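Side-chain contacts in tryptophan halogenase superfamily (Brevundimonas sp. BAL3, PDB 6FRL), which catalyses flavin-dependent halogenation, preferring bromination over chlorination, with a substrate that is probably an aromatic compound: residues I101-F104 / G105-Q109; A129-L132 / A133-S136. All coordinates share one frame; numbering follows the deposited sequence.

Interaction 1 comes first along the chain: it starts at the end of strand 99-103, an outermost strand of the seven-stranded mixed sheet, and runs into the loop that follows. Helix 116-125 comes next, then interaction 2, which leads directly into helix 137-143. Their centres lie about 10 Å apart and the two touch. Gly108 N and Tyr135 O form a probable hydrogen bond at 2.8 Å, Tyr107 CD1 packs on Leu132 O at 3.4 Å, and Pro103 CG reaches Ser136 OG at 3.7 Å. Helix 447-456 touches both. The exit of the sheet edge and the start of helix 137-143 are thus joined as one region within the halogenase family fold.

Interaction 1 of 2, residues I101-F104 / G105-Q109; sequences IHPF and GLYGQ
Pro103 and Tyr107 meet where the chain leaves strand 99-103 and folds round Gly105. The tyrosine hydroxyl does the touching: Tyr107 OH lies 3.6 Å from Pro103 CD and 4.0 Å from Pro103 CG, with the two side chains crossing at about a right angle. The aromatic carbons stand farther off, Tyr107 CZ being 4.4 Å from Pro103 CD. With CG set anti to its carbonyl carbon (chi1 -67°), the tyrosine sends its ring back along the turn, and the hydroxyl arrives beside the strand. There a water joins the ends of the contact, donating to Ile101 O at 2.7 Å and lying 2.8 Å from Tyr107 OH in a second hydrogen bond. Phe104 points away from the turn, and its side chain touches Pro60.

Leu451 and Ala452 of helix 447-456 touch Tyr107. His102 also touches Ala452 and bonds Ser449 OG of that helix through NE2, while its ND1 bonds Glu351 OE1 outside the helix. The two halves of the turn share no direct hydrogen bond; the buried phenol's hydroxyl is tied to the strand through the water, while Pro103 and helix 447-456 pack against the side chain.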
loop_
_atom_site.group_PDB
_atom_site.type_symbol
_atom_site.label_atom_id
_atom_site.label_comp_id
_atom_site.label_asym_id
_atom_site.label_seq_id
_atom_site.Cartn_x
_atom_site.Cartn_y
_atom_site.Cartn_z
ATOM N N ILE B 101 14.480 21.599 6.276
ATOM C CA ILE B 101 14.761 20.783 5.081
ATOM C C ILE B 101 13.853 19.527 5.029
ATOM O O ILE B 101 13.833 18.716 5.996
ATOM C CB ILE B 101 16.248 20.328 5.016
ATOM C CG1 ILE B 101 17.161 21.521 4.825
ATOM C CG2 ILE B 101 16.469 19.409 3.838
ATOM C CD1 ILE B 101 18.661 21.228 4.944
ATOM N N HIS B 102 13.173 19.354 3.889
ATOM C CA HIS B 102 12.453 18.104 3.550
ATOM C C HIS B 102 13.388 17.200 2.808
ATOM O O HIS B 102 13.679 17.439 1.642
ATOM C CB HIS B 102 11.200 18.383 2.691
ATOM C CG HIS B 102 10.483 17.147 2.235
ATOM N ND1 HIS B 102 9.559 17.162 1.205
ATOM C CD2 HIS B 102 10.584 15.857 2.636
ATOM C CE1 HIS B 102 9.142 15.929 0.979
ATOM N NE2 HIS B 102 9.734 15.121 1.849
ATOM N N PRO B 103 13.885 16.160 3.478
ATOM C CA PRO B 103 14.841 15.255 2.864
ATOM C C PRO B 103 14.183 14.044 2.210
ATOM O O PRO B 103 12.999 13.830 2.386
ATOM C CB PRO B 103 15.640 14.794 4.078
ATOM C CG PRO B 103 14.579 14.634 5.135
ATOM C CD PRO B 103 13.670 15.793 4.892
ATOM N N PHE B 104 14.981 13.222 1.552
ATOM C CA PHE B 104 14.568 11.856 1.158
ATOM C C PHE B 104 15.098 10.874 2.195
ATOM O O PHE B 104 16.214 10.358 2.050
ATOM C CB PHE B 104 15.086 11.516 -0.237
ATOM C CG PHE B 104 14.855 12.608 -1.236
ATOM C CD1 PHE B 104 13.567 12.968 -1.578
ATOM C CD2 PHE B 104 15.924 13.291 -1.834
ATOM C CE1 PHE B 104 13.332 13.981 -2.507
ATOM C CE2 PHE B 104 15.688 14.300 -2.767
ATOM C CZ PHE B 104 14.395 14.641 -3.094
ATOM N N GLY B 105 14.324 10.668 3.260
ATOM C CA GLY B 105 14.682 9.723 4.308
ATOM C C GLY B 105 13.692 9.726 5.469
ATOM O O GLY B 105 12.824 10.617 5.577
ATOM N N LEU B 106 13.842 8.736 6.350
ATOM C CA LEU B 106 13.118 8.709 7.624
ATOM C C LEU B 106 13.892 9.456 8.735
ATOM O O LEU B 106 15.068 9.821 8.546
ATOM C CB LEU B 106 12.846 7.274 8.074
ATOM C CG LEU B 106 12.340 6.252 7.056
ATOM C CD1 LEU B 106 12.160 4.893 7.768
ATOM C CD2 LEU B 106 11.084 6.784 6.404
ATOM N N TYR B 107 13.194 9.685 9.861
ATOM C CA TYR B 107 13.739 10.311 11.072
ATOM C C TYR B 107 13.983 9.299 12.186
ATOM O O TYR B 107 13.086 8.575 12.583
ATOM C CB TYR B 107 12.778 11.371 11.599
ATOM C CG TYR B 107 12.635 12.553 10.694
ATOM C CD1 TYR B 107 13.538 13.615 10.739
ATOM C CD2 TYR B 107 11.608 12.615 9.763
ATOM C CE1 TYR B 107 13.391 14.716 9.888
ATOM C CE2 TYR B 107 11.466 13.712 8.920
ATOM C CZ TYR B 107 12.354 14.740 8.972
ATOM O OH TYR B 107 12.208 15.804 8.147
ATOM N N GLY B 108 15.200 9.257 12.699
ATOM C CA GLY B 108 15.493 8.421 13.837
ATOM C C GLY B 108 15.343 6.944 13.523
ATOM O O GLY B 108 15.516 6.508 12.365
ATOM N N GLN B 109 15.029 6.203 14.585
ATOM C CA GLN B 109 14.865 4.751 14.590
ATOM C C GLN B 109 13.547 4.403 15.272
ATOM O O GLN B 109 13.351 4.743 16.435
ATOM C CB GLN B 109 16.028 4.121 15.357
ATOM C CG GLN B 109 16.048 2.589 15.485
ATOM C CD GLN B 109 16.298 1.878 14.149
ATOM O OE1 GLN B 109 17.464 1.725 13.703
ATOM N NE2 GLN B 109 15.206 1.478 13.478
HETATM O O HOH W 1 13.323 18.363 8.629
#

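Interaction 2 of 2, residues A129-L132 / A133-S136; sequences AAPL and AAYS
Tyr135 N donates to Leu132 O at 3.0 Å, a fairly straight bond (159° at the hydrogen) that reaches the carbonyl from above its plane. Just before it in the chain, Ala134 N gives its hydrogen to Pro131 O at 3.1 Å, also from above the carbonyl plane. Ser136 N follows with Ala133 O as acceptor, at 3.2 Å. Each of the three bonds spans three residues, the spacing of a 3-10 turn.

The Tyr135 ring lies along this turn. Its CG stands anti to the carbonyl carbon (chi1 -55°), which turns the ring back alongside the preceding residues: Tyr135 CD1 sits 3.4 Å from Leu132 O, and that oxygen meets the ring at its edge and in its plane. Farther out, Tyr135 CE1 is 3.7 Å from Pro131 O, and Tyr135 OH lies 4.1 Å from Ala130 CB. That hydroxyl has its polar partner in Arg484 NH1 of helix 473-492. Leu132 swings its branch off the turn, toward Leu451 and Asp455. Were Tyr135 cut back to an alanine, Arg484 would probably lose its hydroxyl partner and a gap would be likely to open beside Phe116 and Trp120, whose rings meet the phenol.

Ser136 closes the turn as the N-cap of helix 137-143, its OG accepting a hydrogen bond from Ala139 N. Helix 116-125 contributes Phe116 and Trp120, the latter also bonding Ala130 O through NE1; helix 473-492 brings Leu480 and Met483 against Tyr135. With helix 447-456 meeting Leu132, the short turn is wedged among three helices as it leads into a fourth.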
loop_
_atom_site.group_PDB
_atom_site.type_symbol
_atom_site.label_atom_id
_atom_site.label_comp_id
_atom_site.label_asym_id
_atom_site.label_seq_id
_atom_site.Cartn_x
_atom_site.Cartn_y
_atom_site.Cartn_z
ATOM N N ALA B 129 15.249 20.690 23.480
ATOM C CA ALA B 129 14.937 21.571 22.337
ATOM C C ALA B 129 15.552 21.151 20.964
ATOM O O ALA B 129 15.505 21.937 20.002
ATOM C CB ALA B 129 15.353 22.998 22.690
ATOM N N ALA B 130 16.104 19.925 20.883
ATOM C CA ALA B 130 16.746 19.433 19.647
ATOM C C ALA B 130 15.749 19.244 18.494
ATOM O O ALA B 130 14.791 18.481 18.637
ATOM C CB ALA B 130 17.476 18.123 19.892
ATOM N N PRO B 131 15.996 19.906 17.340
ATOM C CA PRO B 131 15.040 19.799 16.245
ATOM C C PRO B 131 14.882 18.352 15.782
ATOM O O PRO B 131 15.808 17.542 15.905
ATOM C CB PRO B 131 15.687 20.616 15.118
ATOM C CG PRO B 131 16.851 21.344 15.718
ATOM C CD PRO B 131 17.256 20.557 16.923
ATOM N N LEU B 132 13.708 18.020 15.263
ATOM C CA LEU B 132 13.497 16.694 14.702
ATOM C C LEU B 132 14.534 16.361 13.578
ATOM O O LEU B 132 14.962 15.198 13.453
ATOM C CB LEU B 132 12.069 16.575 14.194
ATOM C CG LEU B 132 11.685 15.258 13.530
ATOM C CD1 LEU B 132 11.502 14.165 14.563
ATOM C CD2 LEU B 132 10.434 15.488 12.714
ATOM N N ALA B 133 14.935 17.375 12.804
ATOM C CA ALA B 133 15.964 17.251 11.753
ATOM C C ALA B 133 17.365 16.763 12.196
ATOM O O ALA B 133 18.127 16.229 11.383
ATOM C CB ALA B 133 16.096 18.582 11.017
ATOM N N ALA B 134 17.711 16.948 13.470
ATOM C CA ALA B 134 18.945 16.371 13.973
ATOM C C ALA B 134 18.963 14.858 13.922
ATOM O O ALA B 134 20.016 14.278 14.118
ATOM C CB ALA B 134 19.222 16.826 15.386
ATOM N N TYR B 135 17.823 14.224 13.682
ATOM C CA TYR B 135 17.755 12.764 13.601
ATOM C C TYR B 135 17.584 12.215 12.198
ATOM O O TYR B 135 17.287 11.041 12.058
ATOM C CB TYR B 135 16.645 12.228 14.494
ATOM C CG TYR B 135 16.770 12.685 15.911
ATOM C CD1 TYR B 135 16.179 13.873 16.324
ATOM C CD2 TYR B 135 17.467 11.932 16.858
ATOM C CE1 TYR B 135 16.303 14.323 17.624
ATOM C CE2 TYR B 135 17.591 12.375 18.179
ATOM C CZ TYR B 135 16.993 13.567 18.545
ATOM O OH TYR B 135 17.085 14.006 19.833
ATOM N N SER B 136 17.782 13.060 11.176
ATOM C CA SER B 136 17.821 12.656 9.757
ATOM C C SER B 136 19.193 12.920 9.164
ATOM O O SER B 136 19.623 14.080 9.070
ATOM C CB SER B 136 16.812 13.468 8.932
ATOM O OG SER B 136 16.995 13.254 7.530
#